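Local coordinates for protein type 6 secretion amidase effector 2 (Salmonella typhi, PDB 6WIN) that probably acts as a type VI secretion toxin, an amidase that cuts peptide bonds in the peptidoglycan of bacterial cell walls, at residues Gly63-Pro66 with Gly71-Ala74; Phe76-Asp81 with Trp86-Trp91; Gly117-Met122 with Ala126-Ile131. All blocks are in the same frame, centred on the assembly; numbering follows the deposited sequence.

Contact 1 (Gly63-Pro66 with Gly71-Ala74); sequences GRYP and GNHA
The ring of Tyr-65 meets segment 71-74 with its hydroxyl end. At one edge, near the ring plane, lies the carbonyl group of His-73, whose O is 3.5 Å from Tyr-65 CE1. The side chain of Asn-72 approaches obliquely, between face and edge, and Asn-72 CB comes to 3.5 Å from Tyr-65 CZ. The two side chains cross at about a right angle, with the amide plane tilted against the ring.

Two polar ends of the amide reach segment 63-66. Asn-72 OD1 is 2.9 Å from Tyr-65 OH. Asn-72 ND2 points to the backbone O of Pro-66 at 2.9 Å, a hydrogen bond bent to 136° at the proton and somewhat doubtful, because the placing of the amide nitrogen is less sure. The first torsion of Asn-72 (chi1 60°) puts CG between the backbone N and the carbonyl carbon, and together with chi2 of 66° this brings both amide ends to segment 63-66. Pro-66 runs past Asn-72 in the opposite sense, CG to CB 4.0 Å.

The backbone N of His-73 also lies close to the phenol, but at a poor angle, and it is bonded instead to Thr-59 OG1. Trp-39 meets the Tyr-65 ring edge-to-face, and Val-24 of helix 23-30 touches it too.

The CB of His-73 points away from segment 63-66, and its imidazole is bonded through NE2 to Asp-89 and touches Cys-23 at the start of helix 23-30. This grouping is consistent with the Cys-His-Asp site of papain-like peptidoglycan amidases. If His-73 is the catalytic histidine, the phenol and amide would lie in its second shell, packed against the backbone that carries it.

Contact 2 (Phe76-Asp81 with Trp86-Trp91); sequences FFLGQD and WVMDQW
Leu-78 leans across its hairpin partner, between Trp-86 and the selenomethionine Met-88, in an antiparallel beta hairpin interrupted by a classic beta bulge. Its isobutyl group and the Met-88 side chain cross obliquely. Leu-78 CD1 reaches Met-88 CE at 3.9 Å; the selenomethionine chain turns twice near its end (chi2 74°, chi3 72°), which brings CE within reach. On the Trp-86 side the touch is nearer the backbone, Leu-78 CB to Trp-86 CB at 4.2 Å.

Phe-76 projects from the same face of the sheet as Met-88, and their side chains touch CB to CB. The Phe-76 ring goes on to pack against Leu-26 and Ile-27 of helix 23-30. Phe-77 and Val-87 form the non-hydrogen-bonded pair and point to the other face, where both touch Ile-57.

Phe-76 and Met-88 are joined by two backbone hydrogen bonds, the one from Phe-76 N being nearly straight at 175°. Beyond them the register slips by one residue. Leu-78 and Gly-79 both face Trp-86, whose O accepts a firm bond from Leu-78 N at 2.8 Å and a weak one from Gly-79 N. At the bulge, the CB of Leu-78 points toward the partner strand. Gly-79 O then takes the bond from Trp-86 N.

At the turn end the indole and a carboxylate share one water. Asp-81 OD1 is held by Tyr-104 OH, while Asp-81 OD2 accepts from the water at 2.7 Å; that water lies in the plane of the Trp-86 ring, at its edge, and accepts from NE1 at 2.9 Å.

Contact 3 (Gly117-Met122 with Ala126-Ile131); sequences GTYIRM and AEAYFI
Ala-128 presses its backbone onto the flat of Tyr-119, and this is the tight half of the contact. Ala-128 CA stands 3.6 Å from the ring centroid, only 7° off the ring normal, a CH-pi contact squarely over one face. The methyl group lies over the same face nearer the stem of the ring, with Ala-128 CB 3.7 Å from Tyr-119 CD2. It is also wedged against the selenomethionine Met-122, whose CG approaches that CB to 3.6 Å. Tyr-119 has CG anti to its carbonyl carbon (chi1 -61°), which lays its ring over Ala-128, just before strand 129-133.

The hydroxyl end, by contrast, is the polar, water-bridged side. A water in the plane of the ring, at its edge, joins Tyr-119 OH at 2.8 Å to Glu-127 O, to which it donates at 2.9 Å. Phe-130, itself partly exposed, offers its rim here: Tyr-119 OH lies in the plane of that ring, 3.3 Å from CE2. The carboxylate of Glu-127 extends from the contact to a salt bridge with Lys-107.

The chemistry thus divides the work. Apolar contact over the ring face joins the loop to the entry of the strand, while the water ties the phenol to a backbone carbonyl.

From the N terminus the three contacts come in series, each closing a short loop, and none nests in or crosses another. Contact 1 closes the loop of residues 67-70 between strands 56-59 and 74-81; contact 2 zips strand 74-81 to strand 84-89; contact 3 closes residues 123-125 before strand 129-133. His-73 ties them together. Its bond to Asp-89 leads into contact 2, and its CD2 packs 3.1 Å from OH of Tyr-129 in contact 3, a hydroxyl hydrogen-bonded to Ser-123 O. Contacts 2 and 3 both reach the one antiparallel sheet. His-73, the likely active-site histidine, touches both of them, although they do not touch each other.

Contact 1 (Gly63-Pro66 with Gly71-Ala74)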
loop_
_atom_site.group_PDB
_atom_site.type_symbol
_atom_site.label_atom_id
_atom_site.label_comp_id
_atom_site.label_asym_id
_atom_site.label_seq_id
_atom_site.Cartn_x
_atom_site.Cartn_y
_atom_site.Cartn_z
ATOM N N GLY A 63 -0.374 12.854 -5.935
ATOM C CA GLY A 63 -1.582 12.311 -6.506
ATOM C C GLY A 63 -1.428 10.982 -7.215
ATOM O O GLY A 63 -2.440 10.431 -7.672
ATOM N N ARG A 64 -0.204 10.460 -7.348
ATOM C CA ARG A 64 0.035 9.294 -8.192
ATOM C C ARG A 64 0.985 8.304 -7.529
ATOM O O ARG A 64 1.769 8.656 -6.644
ATOM C CB ARG A 64 0.607 9.687 -9.557
ATOM C CG ARG A 64 0.027 10.968 -10.128
ATOM C CD ARG A 64 -1.358 10.726 -10.670
ATOM N NE ARG A 64 -1.380 9.596 -11.587
ATOM C CZ ARG A 64 -0.867 9.626 -12.814
ATOM N NH1 ARG A 64 -0.925 8.544 -13.583
ATOM N NH2 ARG A 64 -0.300 10.741 -13.277
ATOM N N TYR A 65 0.908 7.055 -7.981
ATOM C CA TYR A 65 1.858 6.039 -7.537
ATOM C C TYR A 65 3.234 6.373 -8.100
ATOM O O TYR A 65 3.364 6.593 -9.310
ATOM C CB TYR A 65 1.409 4.652 -8.004
ATOM C CG TYR A 65 2.215 3.504 -7.450
ATOM C CD1 TYR A 65 1.957 3.006 -6.179
ATOM C CD2 TYR A 65 3.229 2.915 -8.191
ATOM C CE1 TYR A 65 2.680 1.952 -5.668
ATOM C CE2 TYR A 65 3.967 1.853 -7.680
ATOM C CZ TYR A 65 3.681 1.379 -6.420
ATOM O OH TYR A 65 4.400 0.329 -5.886
ATOM N N PRO A 66 4.266 6.449 -7.276
ATOM C CA PRO A 66 5.602 6.802 -7.797
ATOM C C PRO A 66 6.389 5.599 -8.323
ATOM O O PRO A 66 7.241 5.015 -7.655
ATOM C CB PRO A 66 6.277 7.434 -6.577
ATOM C CG PRO A 66 5.678 6.719 -5.407
ATOM C CD PRO A 66 4.270 6.298 -5.807
ATOM N N GLY A 71 11.184 3.454 -3.299
ATOM C CA GLY A 71 10.348 3.272 -2.135
ATOM C C GLY A 71 8.872 3.054 -2.398
ATOM O O GLY A 71 8.097 3.017 -1.437
ATOM N N ASN A 72 8.443 2.915 -3.653
ATOM C CA ASN A 72 7.029 2.678 -3.909
ATOM C C ASN A 72 6.627 1.306 -3.377
ATOM O O ASN A 72 7.429 0.368 -3.351
ATOM C CB ASN A 72 6.697 2.812 -5.406
ATOM C CG ASN A 72 7.461 1.829 -6.292
ATOM O OD1 ASN A 72 7.271 0.617 -6.219
ATOM N ND2 ASN A 72 8.310 2.363 -7.155
ATOM N N HIS A 73 5.384 1.205 -2.908
ATOM C CA HIS A 73 4.923 -0.025 -2.275
ATOM C C HIS A 73 3.403 -0.035 -2.283
ATOM O O HIS A 73 2.763 1.015 -2.279
ATOM C CB HIS A 73 5.467 -0.157 -0.842
ATOM C CG HIS A 73 5.280 -1.517 -0.234
ATOM N ND1 HIS A 73 5.856 -2.655 -0.758
ATOM C CD2 HIS A 73 4.578 -1.919 0.851
ATOM C CE1 HIS A 73 5.503 -3.701 -0.032
ATOM N NE2 HIS A 73 4.734 -3.282 0.957
ATOM N N ALA A 74 2.837 -1.238 -2.317
ATOM C CA ALA A 74 1.397 -1.438 -2.253
ATOM C C ALA A 74 1.119 -2.588 -1.300
ATOM O O ALA A 74 1.974 -3.454 -1.097
ATOM C CB ALA A 74 0.792 -1.722 -3.639
#

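Contact 2 (Phe76-Asp81 with Trp86-Trp91)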
loop_
_atom_site.group_PDB
_atom_site.type_symbol
_atom_site.label_atom_id
_atom_site.label_comp_id
_atom_site.label_asym_id
_atom_site.label_seq_id
_atom_site.Cartn_x
_atom_site.Cartn_y
_atom_site.Cartn_z
ATOM N N PHE A 76 -2.282 -4.608 1.381
ATOM C CA PHE A 76 -3.627 -4.649 1.943
ATOM C C PHE A 76 -3.589 -4.111 3.368
ATOM O O PHE A 76 -2.774 -4.557 4.180
ATOM C CB PHE A 76 -4.204 -6.068 1.968
ATOM C CG PHE A 76 -4.389 -6.703 0.612
ATOM C CD1 PHE A 76 -5.474 -6.361 -0.193
ATOM C CD2 PHE A 76 -3.504 -7.664 0.161
ATOM C CE1 PHE A 76 -5.664 -6.966 -1.423
ATOM C CE2 PHE A 76 -3.685 -8.275 -1.072
ATOM C CZ PHE A 76 -4.769 -7.914 -1.869
ATOM N N PHE A 77 -4.485 -3.178 3.678
ATOM C CA PHE A 77 -4.585 -2.661 5.038
ATOM C C PHE A 77 -5.157 -3.719 5.981
ATOM O O PHE A 77 -6.118 -4.413 5.641
ATOM C CB PHE A 77 -5.470 -1.421 5.055
ATOM C CG PHE A 77 -5.729 -0.879 6.419
ATOM C CD1 PHE A 77 -4.766 -0.118 7.068
ATOM C CD2 PHE A 77 -6.946 -1.105 7.050
ATOM C CE1 PHE A 77 -5.009 0.404 8.344
ATOM C CE2 PHE A 77 -7.200 -0.590 8.314
ATOM C CZ PHE A 77 -6.234 0.167 8.965
ATOM N N LEU A 78 -4.575 -3.833 7.178
ATOM C CA LEU A 78 -5.117 -4.741 8.192
ATOM C C LEU A 78 -5.638 -4.036 9.437
ATOM O O LEU A 78 -6.663 -4.447 9.976
ATOM C CB LEU A 78 -4.070 -5.784 8.622
ATOM C CG LEU A 78 -3.548 -6.787 7.592
ATOM C CD1 LEU A 78 -2.526 -7.727 8.244
ATOM C CD2 LEU A 78 -4.679 -7.574 6.925
ATOM N N GLY A 79 -4.958 -3.002 9.920
ATOM C CA GLY A 79 -5.370 -2.317 11.134
ATOM C C GLY A 79 -4.372 -1.227 11.462
ATOM O O GLY A 79 -3.368 -1.045 10.767
ATOM N N GLN A 80 -4.656 -0.489 12.538
ATOM C CA GLN A 80 -3.750 0.588 12.926
ATOM C C GLN A 80 -3.893 0.909 14.409
ATOM O O GLN A 80 -4.896 0.586 15.053
ATOM C CB GLN A 80 -3.981 1.854 12.083
ATOM C CG GLN A 80 -5.288 2.594 12.357
ATOM C CD GLN A 80 -5.457 3.817 11.466
ATOM O OE1 GLN A 80 -4.666 4.765 11.535
ATOM N NE2 GLN A 80 -6.480 3.794 10.608
ATOM N N ASP A 81 -2.855 1.550 14.938
ATOM C CA ASP A 81 -2.822 2.026 16.313
ATOM C C ASP A 81 -2.097 3.374 16.327
ATOM O O ASP A 81 -1.787 3.940 15.274
ATOM C CB ASP A 81 -2.158 0.981 17.226
ATOM C CG ASP A 81 -0.807 0.541 16.719
ATOM O OD1 ASP A 81 0.121 1.374 16.667
ATOM O OD2 ASP A 81 -0.664 -0.648 16.368
ATOM N N TRP A 86 -0.671 -1.928 10.436
ATOM C CA TRP A 86 -0.378 -3.300 10.044
ATOM C C TRP A 86 -0.901 -3.527 8.627
ATOM O O TRP A 86 -2.063 -3.225 8.348
ATOM C CB TRP A 86 -1.032 -4.280 11.016
ATOM C CG TRP A 86 -0.279 -4.464 12.294
ATOM C CD1 TRP A 86 -0.527 -3.852 13.493
ATOM C CD2 TRP A 86 0.838 -5.327 12.507
ATOM N NE1 TRP A 86 0.368 -4.289 14.438
ATOM C CE2 TRP A 86 1.220 -5.191 13.859
ATOM C CE3 TRP A 86 1.550 -6.211 11.688
ATOM C CZ2 TRP A 86 2.289 -5.898 14.407
ATOM C CZ3 TRP A 86 2.616 -6.916 12.238
ATOM C CH2 TRP A 86 2.971 -6.754 13.583
ATOM N N VAL A 87 -0.039 -4.027 7.732
ATOM C CA VAL A 87 -0.426 -4.331 6.358
ATOM C C VAL A 87 -0.109 -5.791 6.044
ATOM O O VAL A 87 0.660 -6.451 6.742
ATOM C CB VAL A 87 0.267 -3.411 5.324
ATOM C CG1 VAL A 87 0.092 -1.933 5.693
ATOM C CG2 VAL A 87 1.746 -3.777 5.182
HETATM N N MSE A 88 -0.718 -6.285 4.971
HETATM C CA MSE A 88 -0.392 -7.577 4.366
HETATM C C MSE A 88 0.254 -7.352 2.992
HETATM O O MSE A 88 -0.346 -6.692 2.118
HETATM C CB MSE A 88 -1.668 -8.426 4.253
HETATM C CG MSE A 88 -1.484 -9.856 3.746
HETATM SE SE MSE A 88 -0.686 -10.981 5.126
HETATM C CE MSE A 88 -2.246 -11.166 6.424
ATOM N N ASP A 89 1.476 -7.849 2.786
ATOM C CA ASP A 89 2.179 -7.530 1.549
ATOM C C ASP A 89 3.146 -8.641 1.156
ATOM O O ASP A 89 3.195 -9.715 1.766
ATOM C CB ASP A 89 2.892 -6.166 1.651
ATOM C CG ASP A 89 3.920 -6.086 2.788
ATOM O OD1 ASP A 89 4.189 -7.095 3.469
ATOM O OD2 ASP A 89 4.470 -4.976 2.988
ATOM N N GLN A 90 3.893 -8.377 0.089
ATOM C CA GLN A 90 4.978 -9.232 -0.359
ATOM C C GLN A 90 5.963 -8.351 -1.111
ATOM O O GLN A 90 5.653 -7.213 -1.469
ATOM C CB GLN A 90 4.475 -10.371 -1.265
ATOM C CG GLN A 90 4.334 -9.945 -2.731
ATOM C CD GLN A 90 3.844 -11.053 -3.651
ATOM O OE1 GLN A 90 3.515 -12.155 -3.207
ATOM N NE2 GLN A 90 3.790 -10.760 -4.948
ATOM N N TRP A 91 7.158 -8.884 -1.350
ATOM C CA TRP A 91 8.077 -8.314 -2.332
ATOM C C TRP A 91 9.078 -9.400 -2.724
ATOM O O TRP A 91 8.995 -10.545 -2.266
ATOM C CB TRP A 91 8.744 -7.019 -1.835
ATOM C CG TRP A 91 9.565 -7.092 -0.562
ATOM C CD1 TRP A 91 10.908 -7.334 -0.467
ATOM C CD2 TRP A 91 9.101 -6.879 0.782
ATOM N NE1 TRP A 91 11.305 -7.302 0.854
ATOM C CE2 TRP A 91 10.215 -7.024 1.639
ATOM C CE3 TRP A 91 7.852 -6.580 1.342
ATOM C CZ2 TRP A 91 10.118 -6.884 3.031
ATOM C CZ3 TRP A 91 7.760 -6.444 2.732
ATOM C CH2 TRP A 91 8.887 -6.595 3.556
HETATM O O HOH W 1 0.720 -2.890 16.908
#

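Contact 3 (Gly117-Met122 with Ala126-Ile131)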
loop_
_atom_site.group_PDB
_atom_site.type_symbol
_atom_site.label_atom_id
_atom_site.label_comp_id
_atom_site.label_asym_id
_atom_site.label_seq_id
_atom_site.Cartn_x
_atom_site.Cartn_y
_atom_site.Cartn_z
ATOM N N GLY A 117 6.515 16.741 -2.051
ATOM C CA GLY A 117 5.610 15.611 -2.129
ATOM C C GLY A 117 6.171 14.280 -1.669
ATOM O O GLY A 117 5.432 13.283 -1.677
ATOM N N THR A 118 7.437 14.228 -1.256
ATOM C CA THR A 118 8.111 12.980 -0.909
ATOM C C THR A 118 8.058 12.720 0.596
ATOM O O THR A 118 7.718 13.597 1.398
ATOM C CB THR A 118 9.570 13.007 -1.375
ATOM O OG1 THR A 118 10.246 14.107 -0.752
ATOM C CG2 THR A 118 9.660 13.170 -2.874
ATOM N N TYR A 119 8.436 11.489 0.970
ATOM C CA TYR A 119 8.456 11.011 2.347
ATOM C C TYR A 119 9.778 10.303 2.615
ATOM O O TYR A 119 10.244 9.523 1.778
ATOM C CB TYR A 119 7.321 10.006 2.633
ATOM C CG TYR A 119 5.911 10.510 2.451
ATOM C CD1 TYR A 119 5.167 10.935 3.544
ATOM C CD2 TYR A 119 5.311 10.529 1.196
ATOM C CE1 TYR A 119 3.877 11.381 3.395
ATOM C CE2 TYR A 119 4.020 10.982 1.034
ATOM C CZ TYR A 119 3.309 11.405 2.140
ATOM O OH TYR A 119 2.023 11.850 2.000
ATOM N N ILE A 120 10.382 10.567 3.780
ATOM C CA ILE A 120 11.537 9.772 4.200
ATOM C C ILE A 120 11.118 8.310 4.350
ATOM O O ILE A 120 9.992 8.004 4.762
ATOM C CB ILE A 120 12.140 10.291 5.519
ATOM C CG1 ILE A 120 11.082 10.299 6.628
ATOM C CG2 ILE A 120 12.716 11.678 5.342
ATOM C CD1 ILE A 120 11.646 10.020 8.018
ATOM N N ARG A 121 12.040 7.404 4.006
ATOM C CA ARG A 121 11.874 5.947 4.129
ATOM C C ARG A 121 10.468 5.499 3.724
ATOM O O ARG A 121 9.762 4.804 4.459
ATOM C CB ARG A 121 12.223 5.479 5.545
ATOM C CG ARG A 121 13.656 5.810 5.943
ATOM C CD ARG A 121 13.787 6.111 7.431
ATOM N NE ARG A 121 13.370 4.972 8.240
ATOM C CZ ARG A 121 13.286 4.974 9.567
ATOM N NH1 ARG A 121 12.877 3.878 10.201
ATOM N NH2 ARG A 121 13.607 6.062 10.259
HETATM N N MSE A 122 10.077 5.891 2.515
HETATM C CA MSE A 122 8.666 5.979 2.130
HETATM C C MSE A 122 7.874 4.683 2.348
HETATM O O MSE A 122 6.822 4.702 2.991
HETATM C CB MSE A 122 8.576 6.441 0.671
HETATM C CG MSE A 122 7.335 7.233 0.364
HETATM SE SE MSE A 122 7.002 7.458 -1.522
HETATM C CE MSE A 122 8.094 9.135 -1.597
ATOM N N ALA A 126 4.347 5.123 7.586
ATOM C CA ALA A 126 2.895 4.970 7.636
ATOM C C ALA A 126 2.152 6.143 7.011
ATOM O O ALA A 126 1.015 5.975 6.562
ATOM C CB ALA A 126 2.423 4.796 9.077
ATOM N N GLU A 127 2.748 7.340 7.008
ATOM C CA GLU A 127 2.079 8.527 6.481
ATOM C C GLU A 127 2.102 8.598 4.958
ATOM O O GLU A 127 1.370 9.412 4.380
ATOM C CB GLU A 127 2.721 9.791 7.076
ATOM C CG GLU A 127 2.500 9.938 8.589
ATOM C CD GLU A 127 2.991 11.271 9.128
ATOM O OE1 GLU A 127 4.067 11.290 9.754
ATOM O OE2 GLU A 127 2.304 12.295 8.919
ATOM N N ALA A 128 2.905 7.760 4.297
ATOM C CA ALA A 128 2.957 7.744 2.842
ATOM C C ALA A 128 1.822 6.944 2.209
ATOM O O ALA A 128 1.690 6.949 0.979
ATOM C CB ALA A 128 4.301 7.177 2.376
ATOM N N TYR A 129 0.984 6.289 3.002
ATOM C CA TYR A 129 0.021 5.335 2.473
ATOM C C TYR A 129 -1.360 5.958 2.345
ATOM O O TYR A 129 -1.864 6.586 3.282
ATOM C CB TYR A 129 -0.034 4.081 3.344
ATOM C CG TYR A 129 1.166 3.217 3.082
ATOM C CD1 TYR A 129 2.370 3.428 3.769
ATOM C CD2 TYR A 129 1.120 2.221 2.113
ATOM C CE1 TYR A 129 3.485 2.657 3.502
ATOM C CE2 TYR A 129 2.220 1.438 1.840
ATOM C CZ TYR A 129 3.401 1.655 2.537
ATOM O OH TYR A 129 4.486 0.873 2.236
ATOM N N PHE A 130 -1.971 5.756 1.184
ATOM C CA PHE A 130 -3.285 6.286 0.882
ATOM C C PHE A 130 -4.098 5.191 0.208
ATOM O O PHE A 130 -3.544 4.296 -0.426
ATOM C CB PHE A 130 -3.192 7.531 -0.029
ATOM C CG PHE A 130 -2.518 8.715 0.629
ATOM C CD1 PHE A 130 -3.267 9.784 1.088
ATOM C CD2 PHE A 130 -1.140 8.759 0.784
ATOM C CE1 PHE A 130 -2.651 10.873 1.713
ATOM C CE2 PHE A 130 -0.520 9.846 1.394
ATOM C CZ PHE A 130 -1.276 10.895 1.860
ATOM N N ILE A 131 -5.420 5.277 0.352
ATOM C CA ILE A 131 -6.301 4.343 -0.330
ATOM C C ILE A 131 -6.149 4.489 -1.839
ATOM O O ILE A 131 -6.081 5.607 -2.375
ATOM C CB ILE A 131 -7.750 4.573 0.127
ATOM C CG1 ILE A 131 -7.872 4.320 1.635
ATOM C CG2 ILE A 131 -8.698 3.684 -0.647
ATOM C CD1 ILE A 131 -9.275 4.504 2.195
HETATM O O HOH W 2 0.500 12.179 4.340
#